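Local coordinates for cytosol aminopeptidase (Coxiella burnetii, PDB 3IJ3), which probably removes amino-terminal residues from peptides as a metal-dependent, probably manganese-binding aminopeptidase of the M17 (leucine aminopeptidase) family, at residues D255-D260 with T329-E334; N36-I40 with A112-N116. All coordinates share one frame; numbering follows the deposited sequence.

Contact 1. Residues D255-D260 with T329-E334. With LI (lithium ion), chain C.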
ATOM      1  N   ASP A 255     -19.460  -7.975   8.930  1.00 16.40           N
ATOM      2  CA  ASP A 255     -18.077  -8.348   9.127  1.00 17.27           C
ATOM      3  C   ASP A 255     -17.136  -7.154   8.891  1.00 17.11           C
ATOM      4  O   ASP A 255     -16.919  -6.727   7.760  1.00 17.21           O
ATOM      5  CB  ASP A 255     -17.725  -9.517   8.213  1.00 16.97           C
ATOM      6  CG  ASP A 255     -16.355 -10.127   8.516  1.00 18.13           C
ATOM      7  OD1 ASP A 255     -15.721  -9.743   9.520  1.00 17.08           O
ATOM      8  OD2 ASP A 255     -15.944 -10.989   7.699  1.00 17.65           O
ATOM      9  N   SER A 256     -16.605  -6.587   9.972  1.00 17.89           N
ATOM     10  CA  SER A 256     -15.629  -5.520   9.868  1.00 16.04           C
ATOM     11  C   SER A 256     -14.237  -6.090   9.641  1.00 15.57           C
ATOM     12  O   SER A 256     -13.297  -5.349   9.328  1.00 16.15           O
ATOM     13  CB  SER A 256     -15.573  -4.736  11.169  1.00 16.16           C
ATOM     14  OG  SER A 256     -15.098  -5.577  12.234  1.00 15.62           O
ATOM     15  N   GLY A 257     -14.108  -7.396   9.859  1.00 15.48           N
ATOM     16  CA  GLY A 257     -12.839  -8.078   9.838  1.00 17.24           C
ATOM     17  C   GLY A 257     -12.291  -8.277  11.235  1.00 16.97           C
ATOM     18  O   GLY A 257     -11.425  -9.134  11.454  1.00 15.84           O
ATOM     19  N   GLY A 258     -12.827  -7.524  12.209  1.00 16.80           N
ATOM     20  CA  GLY A 258     -12.310  -7.580  13.575  1.00 16.41           C
ATOM     21  C   GLY A 258     -10.998  -6.798  13.625  1.00 16.74           C
ATOM     22  O   GLY A 258     -10.748  -5.916  12.784  1.00 16.29           O
ATOM     23  N   LEU A 259     -10.136  -7.108  14.598  1.00 15.45           N
ATOM     24  CA  LEU A 259      -8.869  -6.375  14.732  1.00 14.48           C
ATOM     25  C   LEU A 259      -8.028  -6.405  13.436  1.00 15.50           C
ATOM     26  O   LEU A 259      -7.302  -5.459  13.162  1.00 16.07           O
ATOM     27  CB  LEU A 259      -8.092  -6.873  15.958  1.00 16.12           C
ATOM     28  CG  LEU A 259      -8.721  -6.411  17.286  1.00 16.62           C
ATOM     29  CD1 LEU A 259      -8.076  -7.127  18.478  1.00 18.33           C
ATOM     30  CD2 LEU A 259      -8.577  -4.912  17.404  1.00 17.70           C
ATOM     31  N   ASP A 260      -8.138  -7.500  12.673  1.00 14.99           N
ATOM     32  CA  ASP A 260      -7.512  -7.613  11.337  1.00 15.11           C
ATOM     33  C   ASP A 260      -8.546  -6.965  10.393  1.00 15.21           C
ATOM     34  O   ASP A 260      -9.190  -7.615   9.566  1.00 16.14           O
ATOM     35  CB  ASP A 260      -7.262  -9.078  10.979  1.00 17.05           C
ATOM     36  CG  ASP A 260      -6.157  -9.696  11.806  1.00 17.01           C
ATOM     37  OD1 ASP A 260      -5.104  -9.034  11.996  1.00 17.51           O
ATOM     38  OD2 ASP A 260      -6.304 -10.861  12.256  1.00 16.55           O
ATOM     39  N   THR A 329      -5.313 -16.847  13.887  1.00 14.61           N
ATOM     40  CA  THR A 329      -4.239 -16.223  13.116  1.00 15.58           C
ATOM     41  C   THR A 329      -4.773 -15.141  12.172  1.00 17.18           C
ATOM     42  O   THR A 329      -3.992 -14.443  11.548  1.00 17.84           O
ATOM     43  CB  THR A 329      -3.407 -17.263  12.337  1.00 16.21           C
ATOM     44  OG1 THR A 329      -4.261 -18.105  11.588  1.00 16.02           O
ATOM     45  CG2 THR A 329      -2.613 -18.139  13.313  1.00 15.74           C
ATOM     46  N   ASN A 330      -6.090 -15.029  12.073  1.00 15.23           N
ATOM     47  CA  ASN A 330      -6.741 -13.997  11.243  1.00 15.98           C
ATOM     48  C   ASN A 330      -8.122 -13.807  11.818  1.00 15.67           C
ATOM     49  O   ASN A 330      -8.962 -14.711  11.720  1.00 15.86           O
ATOM     50  CB  ASN A 330      -6.807 -14.443   9.786  1.00 17.52           C
ATOM     51  CG  ASN A 330      -7.461 -13.418   8.873  1.00 19.76           C
ATOM     52  OD1 ASN A 330      -7.876 -12.329   9.304  1.00 18.67           O
ATOM     53  ND2 ASN A 330      -7.547 -13.764   7.583  1.00 26.35           N
ATOM     54  N   THR A 331      -8.398 -12.644  12.413  1.00 15.06           N
ATOM     55  CA  THR A 331      -9.727 -12.436  13.005  1.00 14.76           C
ATOM     56  C   THR A 331     -10.826 -12.318  11.932  1.00 15.09           C
ATOM     57  O   THR A 331     -12.009 -12.431  12.237  1.00 16.31           O
ATOM     58  CB  THR A 331      -9.779 -11.160  13.886  1.00 15.22           C
ATOM     59  OG1 THR A 331      -9.532 -10.014  13.071  1.00 15.24           O
ATOM     60  CG2 THR A 331      -8.772 -11.225  15.018  1.00 14.83           C
ATOM     61  N   ASP A 332     -10.414 -12.122  10.680  1.00 15.45           N
ATOM     62  CA  ASP A 332     -11.327 -11.963   9.544  1.00 15.67           C
ATOM     63  C   ASP A 332     -11.649 -13.347   8.900  1.00 16.83           C
ATOM     64  O   ASP A 332     -12.362 -13.403   7.912  1.00 18.00           O
ATOM     65  CB  ASP A 332     -10.729 -10.984   8.553  1.00 14.90           C
ATOM     66  CG  ASP A 332     -11.711 -10.544   7.452  1.00 18.43           C
ATOM     67  OD1 ASP A 332     -12.926 -10.636   7.631  1.00 18.12           O
ATOM     68  OD2 ASP A 332     -11.234 -10.077   6.407  1.00 20.31           O
ATOM     69  N   ALA A 333     -11.115 -14.445   9.437  1.00 15.48           N
ATOM     70  CA  ALA A 333     -11.511 -15.804   8.988  1.00 16.51           C
ATOM     71  C   ALA A 333     -12.423 -16.326  10.106  1.00 15.34           C
ATOM     72  O   ALA A 333     -12.231 -17.405  10.660  1.00 16.10           O
ATOM     73  CB  ALA A 333     -10.276 -16.730   8.776  1.00 17.05           C
ATOM     74  N   GLU A 334     -13.432 -15.534  10.444  1.00 15.71           N
ATOM     75  CA  GLU A 334     -14.338 -15.818  11.583  1.00 14.81           C
ATOM     76  C   GLU A 334     -15.495 -16.752  11.240  1.00 15.07           C
ATOM     77  O   GLU A 334     -16.061 -17.427  12.117  1.00 15.38           O
ATOM     78  CB  GLU A 334     -14.944 -14.493  12.122  1.00 15.20           C
ATOM     79  CG  GLU A 334     -16.192 -13.912  11.401  1.00 14.97           C
ATOM     80  CD  GLU A 334     -15.956 -13.503   9.963  1.00 18.45           C
ATOM     81  OE1 GLU A 334     -14.806 -13.201   9.624  1.00 17.58           O
ATOM     82  OE2 GLU A 334     -16.930 -13.496   9.164  1.00 18.50           O
TER
HETATM   83 LI    LI C 460     -16.875 -13.021   7.291  1.00 14.02          LI
HETATM   84  O   HOH W   1      -9.134  -8.419   6.897  1.00 24.57           O
HETATM   85  O   HOH W   2     -15.196 -13.482   6.488  1.00 18.32           O

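Contact 2. Residues N36-I40 with A112-N116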
ATOM      1  N   ASN A  36     -58.086 -12.672 -23.076  1.00 21.36           N
ATOM      2  CA  ASN A  36     -57.570 -11.424 -23.647  1.00 18.91           C
ATOM      3  C   ASN A  36     -56.170 -10.968 -23.177  1.00 18.07           C
ATOM      4  O   ASN A  36     -55.848  -9.773 -23.247  1.00 18.12           O
ATOM      5  CB  ASN A  36     -58.580 -10.293 -23.441  1.00 19.79           C
ATOM      6  CG  ASN A  36     -58.973 -10.106 -21.992  1.00 19.20           C
ATOM      7  OD1 ASN A  36     -58.391 -10.727 -21.092  1.00 17.48           O
ATOM      8  ND2 ASN A  36     -59.982  -9.248 -21.751  1.00 13.61           N
ATOM      9  N   PHE A  37     -55.343 -11.894 -22.694  1.00 15.92           N
ATOM     10  CA  PHE A  37     -53.987 -11.503 -22.305  1.00 14.41           C
ATOM     11  C   PHE A  37     -53.138 -11.276 -23.560  1.00 13.53           C
ATOM     12  O   PHE A  37     -53.411 -11.868 -24.591  1.00 14.49           O
ATOM     13  CB  PHE A  37     -53.304 -12.581 -21.475  1.00 13.28           C
ATOM     14  CG  PHE A  37     -53.941 -12.859 -20.148  1.00 15.52           C
ATOM     15  CD1 PHE A  37     -54.312 -11.834 -19.306  1.00 20.02           C
ATOM     16  CD2 PHE A  37     -54.046 -14.170 -19.689  1.00 19.00           C
ATOM     17  CE1 PHE A  37     -54.865 -12.110 -18.044  1.00 22.32           C
ATOM     18  CE2 PHE A  37     -54.590 -14.447 -18.435  1.00 21.24           C
ATOM     19  CZ  PHE A  37     -54.992 -13.416 -17.618  1.00 19.49           C
ATOM     20  N   ILE A  38     -52.084 -10.451 -23.449  1.00 12.42           N
ATOM     21  CA  ILE A  38     -51.154 -10.175 -24.561  1.00 11.83           C
ATOM     22  C   ILE A  38     -50.060 -11.252 -24.598  1.00 11.95           C
ATOM     23  O   ILE A  38     -49.325 -11.436 -23.608  1.00 10.96           O
ATOM     24  CB  ILE A  38     -50.481  -8.802 -24.384  1.00 11.57           C
ATOM     25  CG1 ILE A  38     -51.532  -7.701 -24.263  1.00 14.18           C
ATOM     26  CG2 ILE A  38     -49.493  -8.509 -25.549  1.00 12.97           C
ATOM     27  CD1 ILE A  38     -50.989  -6.377 -23.727  1.00 15.27           C
ATOM     28  N   PRO A  39     -49.961 -12.006 -25.705  1.00 12.97           N
ATOM     29  CA  PRO A  39     -48.925 -13.030 -25.745  1.00 13.28           C
ATOM     30  C   PRO A  39     -47.499 -12.490 -25.872  1.00 14.16           C
ATOM     31  O   PRO A  39     -47.266 -11.496 -26.564  1.00 13.16           O
ATOM     32  CB  PRO A  39     -49.282 -13.850 -26.989  1.00 14.66           C
ATOM     33  CG  PRO A  39     -50.011 -12.873 -27.890  1.00 16.77           C
ATOM     34  CD  PRO A  39     -50.800 -12.005 -26.924  1.00 14.54           C
ATOM     35  N   ILE A  40     -46.577 -13.145 -25.160  1.00 13.53           N
ATOM     36  CA  ILE A  40     -45.140 -12.893 -25.246  1.00 13.23           C
ATOM     37  C   ILE A  40     -44.598 -14.173 -25.867  1.00 14.60           C
ATOM     38  O   ILE A  40     -44.814 -15.271 -25.341  1.00 15.17           O
ATOM     39  CB  ILE A  40     -44.500 -12.659 -23.889  1.00 12.75           C
ATOM     40  CG1 ILE A  40     -45.075 -11.389 -23.245  1.00 13.16           C
ATOM     41  CG2 ILE A  40     -43.010 -12.538 -24.044  1.00 14.14           C
ATOM     42  CD1 ILE A  40     -44.572 -11.159 -21.794  1.00 14.07           C
ATOM     43  N   ALA A 112     -51.356  -7.007 -19.134  1.00 15.19           N
ATOM     44  CA  ALA A 112     -51.533  -8.365 -18.645  1.00 13.76           C
ATOM     45  C   ALA A 112     -51.051  -9.269 -19.755  1.00 13.35           C
ATOM     46  O   ALA A 112     -51.640  -9.293 -20.840  1.00 13.42           O
ATOM     47  CB  ALA A 112     -53.032  -8.648 -18.325  1.00 13.43           C
ATOM     48  N   PHE A 113     -49.984 -10.021 -19.493  1.00 12.10           N
ATOM     49  CA  PHE A 113     -49.350 -10.853 -20.523  1.00 11.22           C
ATOM     50  C   PHE A 113     -49.457 -12.332 -20.227  1.00 11.73           C
ATOM     51  O   PHE A 113     -49.808 -12.736 -19.122  1.00 11.20           O
ATOM     52  CB  PHE A 113     -47.864 -10.457 -20.669  1.00 12.14           C
ATOM     53  CG  PHE A 113     -47.641  -9.005 -21.068  1.00 10.52           C
ATOM     54  CD1 PHE A 113     -47.458  -8.661 -22.408  1.00 12.13           C
ATOM     55  CD2 PHE A 113     -47.626  -7.988 -20.117  1.00 12.59           C
ATOM     56  CE1 PHE A 113     -47.261  -7.326 -22.793  1.00 12.37           C
ATOM     57  CE2 PHE A 113     -47.435  -6.653 -20.485  1.00 15.07           C
ATOM     58  CZ  PHE A 113     -47.254  -6.317 -21.840  1.00 13.49           C
ATOM     59  N   GLN A 114     -49.135 -13.155 -21.212  0.50 11.84           N
ATOM     60  CA  GLN A 114     -49.146 -14.586 -21.011  0.50 12.09           C
ATOM     61  C   GLN A 114     -48.095 -15.206 -21.892  0.50 13.02           C
ATOM     62  O   GLN A 114     -47.757 -14.663 -22.948  0.50 13.35           O
ATOM     63  CB  GLN A 114     -50.509 -15.182 -21.396  0.50 12.79           C
ATOM     64  CG  GLN A 114     -50.750 -15.127 -22.892  0.50 11.30           C
ATOM     65  CD  GLN A 114     -52.104 -15.643 -23.320  0.50 15.54           C
ATOM     66  OE1 GLN A 114     -52.983 -15.902 -22.497  0.50 16.37           O
ATOM     67  NE2 GLN A 114     -52.290 -15.766 -24.628  0.50 19.58           N
ATOM     68  N   LEU A 115     -47.569 -16.339 -21.443  1.00 13.38           N
ATOM     69  CA  LEU A 115     -46.618 -17.137 -22.214  1.00 14.00           C
ATOM     70  C   LEU A 115     -47.445 -18.258 -22.825  1.00 15.86           C
ATOM     71  O   LEU A 115     -48.574 -18.508 -22.375  1.00 17.01           O
ATOM     72  CB  LEU A 115     -45.552 -17.762 -21.320  1.00 14.99           C
ATOM     73  CG  LEU A 115     -44.689 -16.774 -20.536  1.00 14.34           C
ATOM     74  CD1 LEU A 115     -43.511 -17.559 -19.908  1.00 12.11           C
ATOM     75  CD2 LEU A 115     -44.193 -15.668 -21.439  1.00 15.09           C
ATOM     76  N   ASN A 116     -46.899 -18.933 -23.835  1.00 16.03           N
ATOM     77  CA  ASN A 116     -47.565 -20.084 -24.475  1.00 17.49           C
ATOM     78  C   ASN A 116     -46.713 -21.330 -24.259  1.00 17.31           C
ATOM     79  O   ASN A 116     -45.555 -21.378 -24.653  1.00 16.29           O
ATOM     80  CB  ASN A 116     -47.777 -19.825 -25.976  1.00 17.57           C
ATOM     81  CG  ASN A 116     -48.450 -20.993 -26.704  1.00 23.30           C
ATOM     82  OD1 ASN A 116     -48.663 -22.069 -26.142  1.00 26.40           O
ATOM     83  ND2 ASN A 116     -48.793 -20.768 -27.973  1.00 28.38           N
TER
HETATM   84  O   HOH W   3     -55.536 -14.865 -23.050  1.00 17.92           O
HETATM   85  O   HOH W   4     -44.573 -17.999 -24.985  1.00 15.11           O

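Contact 1. Residues D255-D260 with T329-E334
The hydroxyl OG1 of Thr331 is gripped from both ends of the 257-260 bend. It donates to Gly257 O (OG1 to O 2.6 Å), lying in the plane of that carbonyl, and accepts from Asp260 N (N to OG1 2.9 Å). Threonine suits the place because one hydroxyl can donate one hydrogen bond and accept another; with chi1 at 63°, OG1 sits between the backbone N and the carbonyl carbon and faces the bend. Asp260 returns the grip: its OD2 receives Thr331 N through the anti lone pair (N to OD2 2.8 Å), a nearly straight bond at 167°. Gly257 and Gly258 both have positive phi, backbone angles that suit glycine.

The other end of the contact is acidic. Asp255 OD2 and Glu334 OE2 bind the lithium ion at 2.3 Å and 1.9 Å respectively, their side chains reaching in from opposite directions to place these oxygens on adjacent positions of the ion; a water and Asp273 also bind it. Lithium probably occupies a place that a divalent metal such as manganese takes in working M17 enzymes, and residues 330-334 belong to the family's signature sequence. Asp332 OD1 comes within 3.0 Å of Asp255 OD2, a pairing of two acceptors whose repulsion is probably eased by the metal and by Lys262, which forms a salt bridge with Asp332. Asp255 OD1 takes Gly257 N in an Asx turn and is also held by Asn305. One water donates to both Asp260 O and Asp332 OD2, tying the two loops together again.

Met267 and Pro264 of a second subunit pack on Leu259 and Asp260. Lys250 of strand 244-252, also of the metal site, touches the Glu334 side chain. The metal-bearing loops leave strands 254-255 and 325-327 and run on to helices 264-267 and 335-347.

Contact 2. Residues N36-I40 with A112-N116
Ile38 and Phe113 are paired neighbours in a parallel beta ladder, their side chains side by side and pointing the same way. Strands 38-43 and 111-114, which carry them, are adjacent inner strands of the N-terminal domain's mixed sheet, flanked by 85-91 and 151-154. Here packing is close: Ile38 CB lies 3.6 Å from Phe113 CD1, and CG2, anti to the backbone N, reaches the ring at CE1. Ile40 comes in obliquely from further along the strand, its CD1 3.5 Å from Phe113 CB, and its CB rests against Leu115 CD2. Branched aliphatic chains suit this face because they pack round a flat ring, and Leu85, Val88 and Leu108 add to the same apolar layer.

The ladder is stitched by Ile38 N to Ala112 O (2.9 Å, 175°), Gln114 N to Ile38 O (3.0 Å) and Ile40 N to Gln114 O (2.9 Å). Pro39 has no N-H to offer, yet fits between the two donors Ile38 and Ile40.

On the face of Pro39 and Gln114, buried Phe37 touches Ala112 CB and meets the ring of Phe154. In the Gln114 conformer described, one of two, chi1 of 69° sets CG between the backbone N and the carbonyl carbon, and the extended chain beyond brings OE1 to the Phe37 ring edge, 3.5 Å from CD2.

The looser margins are bridged by water, provisionally from this OE1 to Phe37 N, and from Ile40 O to Asn116 N where the strands part. The chemistry implies a division of labour: main-chain bonds set the register, apolar contacts cover one face, and waters bridge polar atoms at both ends.

Contact 2 closes before contact 1 opens along the chain, and the two lie on opposite sides of its centre, with contact centres 52 Å apart and nearest atoms about 39 Å apart. They share no strand or sheet. Residues 36-40 and 112-116 join two neighbouring parallel strands inside the six-stranded mixed sheet of the N-terminal domain, whereas residues 255-260 and 329-334 belong to the catalytic domain, in loops next to its metal site. Contact 1 also touches other subunits of the six-chain assembly, while contact 2 is touched by no other chain. One thus shapes the metal site near a subunit interface, and the other joins two inner strands of a separate domain.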